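Local coordinates for cobalamin biosynthesis protein CobN (Mycobacterium tuberculosis, PDB 7C6O) that is the large catalytic subunit of cobaltochelatase, which probably inserts cobalt into a corrin ring during cobalamin synthesis, at residues R1017-W1029 and Q1076-L1088. Sequence-based numbering, arbitrary orientation.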
loop_
_atom_site.group_PDB
_atom_site.type_symbol
_atom_site.label_atom_id
_atom_site.label_comp_id
_atom_site.label_asym_id
_atom_site.label_seq_id
_atom_site.Cartn_x
_atom_site.Cartn_y
_atom_site.Cartn_z
ATOM N N ARG A 1017 -5.710 32.005 -3.989
ATOM C CA ARG A 1017 -5.079 33.186 -4.566
ATOM C C ARG A 1017 -3.592 33.294 -4.232
ATOM O O ARG A 1017 -2.781 33.663 -5.087
ATOM C CB ARG A 1017 -5.815 34.447 -4.098
ATOM C CG ARG A 1017 -4.955 35.704 -4.055
ATOM C CD ARG A 1017 -5.811 36.945 -3.871
ATOM N NE ARG A 1017 -6.728 36.819 -2.743
ATOM C CZ ARG A 1017 -7.788 37.599 -2.552
ATOM N NH1 ARG A 1017 -8.570 37.415 -1.498
ATOM N NH2 ARG A 1017 -8.069 38.561 -3.421
ATOM N N ASP A 1018 -3.214 32.997 -2.991
ATOM C CA ASP A 1018 -1.845 33.279 -2.571
ATOM C C ASP A 1018 -1.311 32.145 -1.698
ATOM O O ASP A 1018 -1.963 31.114 -1.501
ATOM C CB ASP A 1018 -1.782 34.639 -1.861
ATOM C CG ASP A 1018 -2.741 34.737 -0.683
ATOM O OD1 ASP A 1018 -3.256 33.695 -0.219
ATOM O OD2 ASP A 1018 -2.982 35.870 -0.220
ATOM N N ASP A 1019 -0.096 32.362 -1.176
ATOM C CA ASP A 1019 0.580 31.357 -0.363
ATOM C C ASP A 1019 -0.186 31.049 0.912
ATOM O O ASP A 1019 -0.150 29.911 1.394
ATOM C CB ASP A 1019 1.993 31.830 -0.011
ATOM C CG ASP A 1019 2.935 31.808 -1.200
ATOM O OD1 ASP A 1019 2.542 31.289 -2.265
ATOM O OD2 ASP A 1019 4.072 32.311 -1.066
ATOM N N ALA A 1020 -0.866 32.047 1.484
ATOM C CA ALA A 1020 -1.627 31.810 2.706
ATOM C C ALA A 1020 -2.728 30.783 2.478
ATOM O O ALA A 1020 -3.021 29.971 3.362
ATOM C CB ALA A 1020 -2.216 33.121 3.228
ATOM N N ASP A 1021 -3.350 30.808 1.296
ATOM C CA ASP A 1021 -4.383 29.826 0.979
ATOM C C ASP A 1021 -3.785 28.437 0.811
ATOM O O ASP A 1021 -4.323 27.453 1.332
ATOM C CB ASP A 1021 -5.128 30.232 -0.291
ATOM C CG ASP A 1021 -5.937 31.495 -0.114
ATOM O OD1 ASP A 1021 -6.430 31.745 1.005
ATOM O OD2 ASP A 1021 -6.082 32.236 -1.103
ATOM N N LEU A 1022 -2.683 28.336 0.063
ATOM C CA LEU A 1022 -2.011 27.050 -0.102
ATOM C C LEU A 1022 -1.636 26.456 1.250
ATOM O O LEU A 1022 -1.895 25.277 1.519
ATOM C CB LEU A 1022 -0.769 27.215 -0.981
ATOM C CG LEU A 1022 -0.984 27.728 -2.406
ATOM C CD1 LEU A 1022 0.353 27.909 -3.127
ATOM C CD2 LEU A 1022 -1.898 26.794 -3.189
ATOM N N ALA A 1023 -1.033 27.270 2.120
ATOM C CA ALA A 1023 -0.607 26.776 3.426
ATOM C C ALA A 1023 -1.799 26.397 4.296
ATOM O O ALA A 1023 -1.735 25.420 5.050
ATOM C CB ALA A 1023 0.253 27.826 4.128
ATOM N N GLN A 1024 -2.894 27.162 4.212
ATOM C CA GLN A 1024 -4.060 26.863 5.038
ATOM C C GLN A 1024 -4.657 25.507 4.683
ATOM O O GLN A 1024 -5.027 24.731 5.572
ATOM C CB GLN A 1024 -5.114 27.963 4.895
ATOM C CG GLN A 1024 -6.367 27.703 5.721
ATOM C CD GLN A 1024 -7.390 28.822 5.636
ATOM O OE1 GLN A 1024 -7.178 29.828 4.957
ATOM N NE2 GLN A 1024 -8.512 28.648 6.330
ATOM N N VAL A 1025 -4.761 25.200 3.390
ATOM C CA VAL A 1025 -5.283 23.897 2.987
ATOM C C VAL A 1025 -4.311 22.793 3.384
ATOM O O VAL A 1025 -4.705 21.782 3.977
ATOM C CB VAL A 1025 -5.584 23.879 1.478
ATOM C CG1 VAL A 1025 -5.879 22.458 1.011
ATOM C CG2 VAL A 1025 -6.762 24.797 1.166
ATOM N N TYR A 1026 -3.024 22.972 3.065
ATOM C CA TYR A 1026 -2.015 21.989 3.454
ATOM C C TYR A 1026 -2.054 21.720 4.953
ATOM O O TYR A 1026 -1.990 20.564 5.388
ATOM C CB TYR A 1026 -0.630 22.477 3.028
ATOM C CG TYR A 1026 0.512 21.541 3.361
ATOM C CD1 TYR A 1026 1.147 21.596 4.599
ATOM C CD2 TYR A 1026 0.970 20.617 2.430
ATOM C CE1 TYR A 1026 2.197 20.747 4.905
ATOM C CE2 TYR A 1026 2.022 19.767 2.725
ATOM C CZ TYR A 1026 2.630 19.837 3.964
ATOM O OH TYR A 1026 3.673 18.992 4.263
ATOM N N THR A 1027 -2.184 22.777 5.757
ATOM C CA THR A 1027 -2.196 22.620 7.207
ATOM C C THR A 1027 -3.508 22.022 7.700
ATOM O O THR A 1027 -3.519 21.292 8.698
ATOM C CB THR A 1027 -1.932 23.972 7.872
ATOM O OG1 THR A 1027 -0.727 24.533 7.335
ATOM C CG2 THR A 1027 -1.779 23.819 9.375
ATOM N N ALA A 1028 -4.618 22.306 7.015
ATOM C CA ALA A 1028 -5.896 21.727 7.417
ATOM C C ALA A 1028 -5.928 20.222 7.191
ATOM O O ALA A 1028 -6.640 19.504 7.904
ATOM C CB ALA A 1028 -7.041 22.394 6.656
ATOM N N TRP A 1029 -5.174 19.727 6.212
ATOM C CA TRP A 1029 -5.156 18.307 5.898
ATOM C C TRP A 1029 -3.994 17.560 6.535
ATOM O O TRP A 1029 -4.076 16.336 6.676
ATOM C CB TRP A 1029 -5.106 18.099 4.377
ATOM C CG TRP A 1029 -6.385 18.445 3.664
ATOM C CD1 TRP A 1029 -7.021 19.653 3.657
ATOM C CD2 TRP A 1029 -7.171 17.574 2.841
ATOM N NE1 TRP A 1029 -8.155 19.587 2.886
ATOM C CE2 TRP A 1029 -8.269 18.324 2.372
ATOM C CE3 TRP A 1029 -7.050 16.236 2.452
ATOM C CZ2 TRP A 1029 -9.246 17.776 1.539
ATOM C CZ3 TRP A 1029 -8.018 15.696 1.621
ATOM C CH2 TRP A 1029 -9.102 16.466 1.175
ATOM N N GLN A 1076 1.612 17.876 -4.538
ATOM C CA GLN A 1076 0.818 18.039 -3.322
ATOM C C GLN A 1076 1.695 17.990 -2.078
ATOM O O GLN A 1076 1.620 18.873 -1.214
ATOM C CB GLN A 1076 -0.257 16.959 -3.242
ATOM C CG GLN A 1076 -1.432 17.162 -4.167
ATOM C CD GLN A 1076 -2.642 16.380 -3.704
ATOM O OE1 GLN A 1076 -3.362 16.810 -2.805
ATOM N NE2 GLN A 1076 -2.865 15.219 -4.309
ATOM N N TYR A 1077 2.530 16.957 -1.966
ATOM C CA TYR A 1077 3.358 16.779 -0.776
ATOM C C TYR A 1077 4.625 17.624 -0.845
ATOM O O TYR A 1077 4.909 18.416 0.061
ATOM C CB TYR A 1077 3.711 15.300 -0.602
ATOM C CG TYR A 1077 2.579 14.470 -0.049
ATOM C CD1 TYR A 1077 1.590 13.965 -0.885
ATOM C CD2 TYR A 1077 2.497 14.191 1.309
ATOM C CE1 TYR A 1077 0.549 13.206 -0.383
ATOM C CE2 TYR A 1077 1.462 13.433 1.819
ATOM C CZ TYR A 1077 0.493 12.944 0.969
ATOM O OH TYR A 1077 -0.535 12.188 1.472
ATOM N N HIS A 1078 5.403 17.456 -1.914
ATOM C CA HIS A 1078 6.672 18.167 -2.037
ATOM C C HIS A 1078 6.441 19.656 -2.255
ATOM O O HIS A 1078 6.952 20.496 -1.505
ATOM C CB HIS A 1078 7.485 17.568 -3.186
ATOM C CG HIS A 1078 8.915 18.002 -3.216
ATOM N ND1 HIS A 1078 9.645 18.065 -4.384
ATOM C CD2 HIS A 1078 9.762 18.364 -2.223
ATOM C CE1 HIS A 1078 10.875 18.459 -4.111
ATOM N NE2 HIS A 1078 10.973 18.645 -2.806
ATOM N N GLY A 1079 5.667 20.004 -3.283
ATOM C CA GLY A 1079 5.355 21.403 -3.514
ATOM C C GLY A 1079 4.568 22.018 -2.372
ATOM O O GLY A 1079 4.768 23.183 -2.027
ATOM N N GLY A 1080 3.670 21.239 -1.768
ATOM C CA GLY A 1080 2.921 21.741 -0.626
ATOM C C GLY A 1080 3.811 22.101 0.547
ATOM O O GLY A 1080 3.594 23.117 1.214
ATOM N N MET A 1081 4.826 21.276 0.815
ATOM C CA MET A 1081 5.776 21.614 1.870
ATOM C C MET A 1081 6.533 22.894 1.534
ATOM O O MET A 1081 6.692 23.769 2.392
ATOM C CB MET A 1081 6.746 20.456 2.100
ATOM C CG MET A 1081 7.817 20.753 3.140
ATOM S SD MET A 1081 8.851 19.326 3.526
ATOM C CE MET A 1081 7.730 18.342 4.521
ATOM N N VAL A 1082 6.995 23.024 0.287
ATOM C CA VAL A 1082 7.707 24.232 -0.127
ATOM C C VAL A 1082 6.834 25.464 0.083
ATOM O O VAL A 1082 7.279 26.474 0.641
ATOM C CB VAL A 1082 8.160 24.113 -1.594
ATOM C CG1 VAL A 1082 8.737 25.433 -2.079
ATOM C CG2 VAL A 1082 9.175 22.988 -1.750
ATOM N N ALA A 1083 5.577 25.397 -0.360
ATOM C CA ALA A 1083 4.701 26.561 -0.280
ATOM C C ALA A 1083 4.377 26.918 1.165
ATOM O O ALA A 1083 4.287 28.101 1.513
ATOM C CB ALA A 1083 3.415 26.307 -1.068
ATOM N N THR A 1084 4.202 25.910 2.018
ATOM C CA THR A 1084 3.857 26.175 3.412
ATOM C C THR A 1084 5.018 26.829 4.151
ATOM O O THR A 1084 4.817 27.775 4.922
ATOM C CB THR A 1084 3.428 24.875 4.093
ATOM O OG1 THR A 1084 2.291 24.339 3.406
ATOM C CG2 THR A 1084 3.057 25.124 5.551
ATOM N N VAL A 1085 6.244 26.354 3.912
ATOM C CA VAL A 1085 7.418 26.999 4.495
ATOM C C VAL A 1085 7.545 28.430 3.986
ATOM O O VAL A 1085 7.849 29.353 4.753
ATOM C CB VAL A 1085 8.686 26.177 4.197
ATOM C CG1 VAL A 1085 9.932 26.903 4.700
ATOM C CG2 VAL A 1085 8.584 24.790 4.822
ATOM N N ARG A 1086 7.315 28.640 2.685
ATOM C CA ARG A 1086 7.390 29.990 2.136
ATOM C C ARG A 1086 6.340 30.895 2.766
ATOM O O ARG A 1086 6.626 32.049 3.102
ATOM C CB ARG A 1086 7.230 29.960 0.615
ATOM C CG ARG A 1086 7.432 31.321 -0.049
ATOM C CD ARG A 1086 7.321 31.262 -1.571
ATOM N NE ARG A 1086 6.008 30.796 -2.007
ATOM C CZ ARG A 1086 5.793 29.634 -2.614
ATOM N NH1 ARG A 1086 6.810 28.826 -2.874
ATOM N NH2 ARG A 1086 4.562 29.287 -2.970
ATOM N N ALA A 1087 5.119 30.384 2.944
ATOM C CA ALA A 1087 4.071 31.177 3.580
ATOM C C ALA A 1087 4.457 31.566 5.000
ATOM O O ALA A 1087 4.227 32.705 5.427
ATOM C CB ALA A 1087 2.752 30.405 3.577
ATOM N N LEU A 1088 5.057 30.636 5.745
ATOM C CA LEU A 1088 5.379 30.897 7.143
ATOM C C LEU A 1088 6.542 31.873 7.281
ATOM O O LEU A 1088 6.526 32.741 8.163
ATOM C CB LEU A 1088 5.694 29.584 7.860
ATOM C CG LEU A 1088 4.510 28.655 8.123
ATOM C CD1 LEU A 1088 4.993 27.273 8.521
ATOM C CD2 LEU A 1088 3.604 29.239 9.200
HETATM O O HOH W 1 4.602 17.198 2.431
#
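Helices 1019-1029 and 1076-1088 pack through Ala1023 and Thr1084 at the middle of their contact, axes 8.3 Å apart at closest approach and N-to-C directions 120° apart. Helix 1072-1089 makes the beta-alpha-beta connection between neighbouring parallel strands 1056-1061 and 1094-1099; on it packs helix 1019-1030, which leads into strand 1032-1034 of the same mixed sheet. Small residues allow this closeness: Ala1023 CB meets Ala1087 CB at 3.6 Å, and one turn earlier Asp1019 CB rests on the same methyl. Leu1022 CD1 touches Ala1083 CB at 4.0 Å, and this side chain also packs on Leu1010.

At one end Arg1086 presents its NE-NH2 edge to Asp1019, one nitrogen to each carboxylate oxygen: NE to OD2 at 2.6 Å and NH2 to OD1 at 2.9 Å. Both oxygens lie in or near the guanidinium plane, yet the nitrogens stand above the carboxylate plane, the groups being turned 52° apart. CG anti to the backbone N (chi1 -174°) and a bend at chi3 bring the NE edge round to the aspartate. NH1 has a further partner in Thr1156 O, which restrains the rotation of the group.

At the other end Tyr1026 lays its ring across Gly1080, where the absence of a side chain makes room; Gly1080 O lies over one face. Thr1084 OG1 approaches the ring obliquely, 3.2 Å from Tyr1026 CD1, and donates to Gly1080 O, which accepts Thr1084 N on its opposite face. The phenol oxygen hydrogen-bonds to Tyr1051 OH and a water donating to Tyr1077 O, and Arg939 adds a cation-pi contact.

A centre of small residues, its threonine hydroxyl turned back on its own helix, is thus flanked by a two-bond ion pair and a buried tyrosine with a satisfied hydroxyl, which probably fix how the helices are set.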